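Local coordinates for protein transcriptional regulator nlh2 (Aquifex aeolicus, PDB 4G3V) that probably regulates sigma54-dependent transcription through its GAF domain, whose structure here represents an inactive state, at residues L36-R50 against I120-K134. Numbering follows the deposited sequence.
Sequences LYSYLGVEHSFIAIR and IKVGGEVKGVITIFK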
# COMPACT_ATOMS: atom_id res chain seq x y z
N LEU A 36 5.02 12.10 -5.88
CA LEU A 36 3.82 11.89 -6.71
C LEU A 36 3.93 12.70 -7.99
O LEU A 36 3.52 12.27 -9.07
CB LEU A 36 2.56 12.28 -5.96
CG LEU A 36 2.08 11.21 -4.99
CD1 LEU A 36 0.84 11.68 -4.24
CD2 LEU A 36 1.78 9.94 -5.75
N TYR A 37 4.49 13.89 -7.87
CA TYR A 37 4.75 14.70 -9.05
C TYR A 37 5.85 14.09 -9.92
O TYR A 37 5.68 13.89 -11.12
CB TYR A 37 5.13 16.11 -8.64
CG TYR A 37 5.65 16.92 -9.78
CD1 TYR A 37 4.78 17.49 -10.69
CD2 TYR A 37 7.01 17.13 -9.95
CE1 TYR A 37 5.26 18.25 -11.74
CE2 TYR A 37 7.49 17.88 -10.99
CZ TYR A 37 6.62 18.43 -11.88
OH TYR A 37 7.12 19.17 -12.91
N SER A 38 6.99 13.77 -9.32
CA SER A 38 8.13 13.32 -10.10
C SER A 38 7.93 11.93 -10.72
O SER A 38 8.35 11.69 -11.85
CB SER A 38 9.40 13.36 -9.24
OG SER A 38 9.38 12.34 -8.26
N TYR A 39 7.27 11.02 -10.00
CA TYR A 39 7.02 9.68 -10.52
C TYR A 39 5.75 9.59 -11.37
O TYR A 39 5.75 8.94 -12.43
CB TYR A 39 6.92 8.66 -9.39
CG TYR A 39 8.24 8.24 -8.77
CD1 TYR A 39 8.97 9.11 -7.97
CD2 TYR A 39 8.75 6.95 -8.96
CE1 TYR A 39 10.17 8.73 -7.39
CE2 TYR A 39 9.95 6.56 -8.38
CZ TYR A 39 10.65 7.45 -7.60
OH TYR A 39 11.86 7.07 -7.02
N LEU A 40 4.67 10.24 -10.93
CA LEU A 40 3.35 10.01 -11.55
C LEU A 40 2.71 11.23 -12.21
O LEU A 40 1.58 11.12 -12.71
CB LEU A 40 2.37 9.45 -10.52
CG LEU A 40 2.74 8.10 -9.92
CD1 LEU A 40 1.62 7.60 -9.03
CD2 LEU A 40 3.03 7.08 -11.03
N GLY A 41 3.39 12.37 -12.19
CA GLY A 41 2.92 13.55 -12.91
C GLY A 41 1.77 14.28 -12.24
O GLY A 41 0.99 14.98 -12.91
N VAL A 42 1.64 14.12 -10.94
CA VAL A 42 0.56 14.77 -10.20
C VAL A 42 0.99 16.18 -9.85
O VAL A 42 1.78 16.38 -8.94
CB VAL A 42 0.22 14.01 -8.92
CG1 VAL A 42 -0.79 14.78 -8.09
CG2 VAL A 42 -0.29 12.62 -9.26
N GLU A 43 0.45 17.16 -10.57
CA GLU A 43 0.94 18.53 -10.48
C GLU A 43 0.31 19.34 -9.34
O GLU A 43 0.91 20.31 -8.89
CB GLU A 43 0.76 19.24 -11.83
CG GLU A 43 1.72 18.71 -12.92
CD GLU A 43 1.15 18.79 -14.33
OE1 GLU A 43 0.33 17.92 -14.69
OE2 GLU A 43 1.52 19.71 -15.09
N HIS A 44 -0.87 18.96 -8.89
CA HIS A 44 -1.54 19.65 -7.80
C HIS A 44 -2.07 18.64 -6.78
O HIS A 44 -2.76 17.69 -7.15
CB HIS A 44 -2.72 20.48 -8.32
CG HIS A 44 -2.37 21.35 -9.49
ND1 HIS A 44 -1.79 22.59 -9.35
CD2 HIS A 44 -2.53 21.16 -10.83
CE1 HIS A 44 -1.61 23.14 -10.54
NE2 HIS A 44 -2.05 22.29 -11.45
N SER A 45 -1.77 18.86 -5.51
CA SER A 45 -2.17 17.89 -4.50
C SER A 45 -2.09 18.49 -3.12
O SER A 45 -1.39 19.49 -2.91
CB SER A 45 -1.26 16.66 -4.54
OG SER A 45 0.09 17.02 -4.27
N PHE A 46 -2.78 17.87 -2.17
CA PHE A 46 -2.64 18.25 -0.78
C PHE A 46 -2.98 17.08 0.12
O PHE A 46 -3.63 16.13 -0.29
CB PHE A 46 -3.49 19.50 -0.44
CG PHE A 46 -4.98 19.29 -0.51
CD1 PHE A 46 -5.66 18.65 0.51
CD2 PHE A 46 -5.71 19.78 -1.58
CE1 PHE A 46 -7.06 18.47 0.45
CE2 PHE A 46 -7.09 19.63 -1.65
CZ PHE A 46 -7.77 18.97 -0.64
N ILE A 47 -2.45 17.14 1.34
CA ILE A 47 -2.79 16.20 2.39
C ILE A 47 -3.39 17.05 3.50
O ILE A 47 -2.77 18.01 3.96
CB ILE A 47 -1.54 15.44 2.88
CG1 ILE A 47 -1.03 14.54 1.75
CG2 ILE A 47 -1.85 14.62 4.11
CD1 ILE A 47 0.38 13.97 1.96
N ALA A 48 -4.63 16.73 3.87
CA ALA A 48 -5.34 17.45 4.92
C ALA A 48 -5.48 16.54 6.14
O ALA A 48 -5.69 15.33 6.02
CB ALA A 48 -6.69 17.89 4.45
N ILE A 49 -5.35 17.14 7.32
CA ILE A 49 -5.35 16.38 8.55
C ILE A 49 -6.45 16.85 9.48
O ILE A 49 -6.77 18.04 9.53
CB ILE A 49 -3.99 16.51 9.25
CG1 ILE A 49 -2.91 15.96 8.32
CG2 ILE A 49 -4.00 15.79 10.58
CD1 ILE A 49 -1.49 16.22 8.79
N ARG A 50 -7.00 15.90 10.23
CA ARG A 50 -8.10 16.16 11.16
C ARG A 50 -7.61 16.87 12.41
O ARG A 50 -6.72 16.38 13.10
CB ARG A 50 -8.75 14.85 11.56
CG ARG A 50 -10.02 15.00 12.36
CD ARG A 50 -10.69 13.63 12.41
NE ARG A 50 -12.05 13.66 12.92
CZ ARG A 50 -12.94 12.69 12.70
NH1 ARG A 50 -12.60 11.63 11.97
NH2 ARG A 50 -14.16 12.78 13.19
N ILE A 120 -7.27 8.82 4.84
CA ILE A 120 -6.10 8.41 5.60
C ILE A 120 -6.64 7.96 6.95
O ILE A 120 -7.13 8.79 7.73
CB ILE A 120 -5.14 9.61 5.78
CG1 ILE A 120 -4.60 10.06 4.43
CG2 ILE A 120 -3.98 9.23 6.69
CD1 ILE A 120 -3.88 11.41 4.48
N LYS A 121 -6.55 6.66 7.21
CA LYS A 121 -7.19 6.06 8.38
C LYS A 121 -6.20 5.45 9.36
O LYS A 121 -5.25 4.77 8.96
CB LYS A 121 -8.13 4.95 7.93
CG LYS A 121 -9.34 5.46 7.15
CD LYS A 121 -10.38 4.36 7.01
CE LYS A 121 -11.50 4.78 6.11
NZ LYS A 121 -12.55 3.72 6.01
N VAL A 122 -6.47 5.68 10.63
CA VAL A 122 -5.74 5.06 11.72
C VAL A 122 -6.73 4.28 12.59
O VAL A 122 -7.68 4.85 13.17
CB VAL A 122 -5.04 6.10 12.58
CG1 VAL A 122 -4.31 5.43 13.74
CG2 VAL A 122 -4.07 6.93 11.74
N GLY A 123 -6.51 2.97 12.67
CA GLY A 123 -7.45 2.10 13.37
C GLY A 123 -8.83 2.13 12.73
O GLY A 123 -9.84 1.95 13.40
N GLY A 124 -8.87 2.39 11.42
CA GLY A 124 -10.13 2.48 10.71
C GLY A 124 -10.84 3.82 10.85
O GLY A 124 -11.88 4.02 10.24
N GLU A 125 -10.30 4.74 11.64
CA GLU A 125 -10.90 6.06 11.78
C GLU A 125 -10.23 7.06 10.86
O GLU A 125 -9.00 7.09 10.77
CB GLU A 125 -10.77 6.57 13.22
CG GLU A 125 -11.56 5.78 14.24
CD GLU A 125 -11.63 6.48 15.58
OE1 GLU A 125 -10.76 7.36 15.85
OE2 GLU A 125 -12.55 6.17 16.37
N VAL A 126 -11.03 7.91 10.21
CA VAL A 126 -10.45 8.93 9.32
C VAL A 126 -9.69 10.02 10.09
O VAL A 126 -10.25 10.72 10.94
CB VAL A 126 -11.52 9.60 8.45
CG1 VAL A 126 -10.90 10.65 7.55
CG2 VAL A 126 -12.29 8.57 7.61
N LYS A 127 -8.42 10.15 9.78
CA LYS A 127 -7.58 11.16 10.40
C LYS A 127 -7.10 12.19 9.38
O LYS A 127 -6.45 13.16 9.74
CB LYS A 127 -6.37 10.49 11.04
CG LYS A 127 -6.72 9.47 12.10
CD LYS A 127 -7.50 10.13 13.21
CE LYS A 127 -7.32 9.40 14.53
NZ LYS A 127 -7.89 10.18 15.66
N GLY A 128 -7.37 11.94 8.11
CA GLY A 128 -7.01 12.88 7.07
C GLY A 128 -7.49 12.43 5.70
O GLY A 128 -8.15 11.39 5.55
N VAL A 129 -7.18 13.24 4.69
CA VAL A 129 -7.50 12.90 3.30
C VAL A 129 -6.35 13.34 2.43
O VAL A 129 -5.76 14.40 2.67
CB VAL A 129 -8.79 13.64 2.84
CG1 VAL A 129 -9.02 13.44 1.33
CG2 VAL A 129 -10.00 13.19 3.68
N ILE A 130 -5.99 12.53 1.43
CA ILE A 130 -5.07 13.00 0.40
C ILE A 130 -5.88 13.20 -0.86
O ILE A 130 -6.65 12.32 -1.26
CB ILE A 130 -3.90 12.03 0.16
CG1 ILE A 130 -3.07 12.48 -1.04
CG2 ILE A 130 -4.37 10.60 -0.02
CD1 ILE A 130 -1.77 11.69 -1.23
N THR A 131 -5.72 14.38 -1.45
CA THR A 131 -6.47 14.78 -2.64
C THR A 131 -5.50 15.18 -3.74
O THR A 131 -4.57 15.97 -3.51
CB THR A 131 -7.39 15.95 -2.32
OG1 THR A 131 -8.36 15.54 -1.35
CG2 THR A 131 -8.08 16.48 -3.58
N ILE A 132 -5.72 14.64 -4.93
CA ILE A 132 -4.86 14.96 -6.06
C ILE A 132 -5.69 15.35 -7.28
O ILE A 132 -6.83 14.93 -7.43
CB ILE A 132 -3.92 13.78 -6.44
CG1 ILE A 132 -4.67 12.62 -7.07
CG2 ILE A 132 -3.18 13.27 -5.21
CD1 ILE A 132 -4.64 12.61 -8.57
N PHE A 133 -5.10 16.16 -8.15
CA PHE A 133 -5.72 16.53 -9.40
C PHE A 133 -4.78 16.11 -10.53
O PHE A 133 -3.57 16.36 -10.48
CB PHE A 133 -5.92 18.04 -9.45
CG PHE A 133 -6.94 18.55 -8.48
CD1 PHE A 133 -6.60 18.81 -7.17
CD2 PHE A 133 -8.25 18.79 -8.89
CE1 PHE A 133 -7.54 19.28 -6.27
CE2 PHE A 133 -9.19 19.25 -8.00
CZ PHE A 133 -8.83 19.51 -6.69
N LYS A 134 -5.32 15.45 -11.55
CA LYS A 134 -4.50 14.98 -12.64
C LYS A 134 -5.34 14.75 -13.89
O LYS A 134 -6.47 14.29 -13.80
CB LYS A 134 -3.81 13.68 -12.23
CG LYS A 134 -2.97 13.05 -13.33
CD LYS A 134 -2.24 11.82 -12.81
CE LYS A 134 -1.63 11.02 -13.94
NZ LYS A 134 -0.54 11.77 -14.61
O HOH W 1 -1.57 16.67 -12.36
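Arg50 NH1 donates to Val126 O at 2.7 Å, at one end of the antiparallel pairing of strands 44-51 and 125-135, the central pair of the GAF-domain sheet. The acceptor lies only 6° out of the guanidinium plane, and NH1 in turn lies in the carbonyl plane of Val126. The arginine reaches it with CG anti to the backbone N (chi1 -172°) and an extended chain, while its own N bonds Lys127 O from above that carbonyl's plane. With an alanine here, Val126 O would probably lose its charged donor, and Asn53, which bonds NH2, a partner. Lys127 N donates to Ile120 O and Ile120 N to Gly128 O, which sets two residues opposite one, a classic beta bulge; Gly128 also pairs with Ile49, their CA atoms 4.1 Å apart.

Further along, Phe46 and Thr131 form a hydrogen-bonded pair, the bond from Thr131 N to Phe46 O being nearly straight at 174°. On their face of the sheet, Thr131 CB sits 3.8 Å from the Phe46 ring centroid, over the ring face but offset toward the rim, a CH-pi contact. Thr131 OG1 bonds Thr78.

The other face meets the helices: Ile130 CD1 and Leu36 CD1 touch tip to tip at 4.0 Å. Val42, in the loop after helix 25-40, crosses the Ile132 side chain at about a right angle, CG1 against CB. At the far end, one water accepts from Glu43 N and lies within hydrogen-bonding reach of Gly41 O and Phe133 O. Lys134, bent at its last torsion, ties its strand to the helix end, NZ meeting Leu40 O at 2.9 Å in the carbonyl plane.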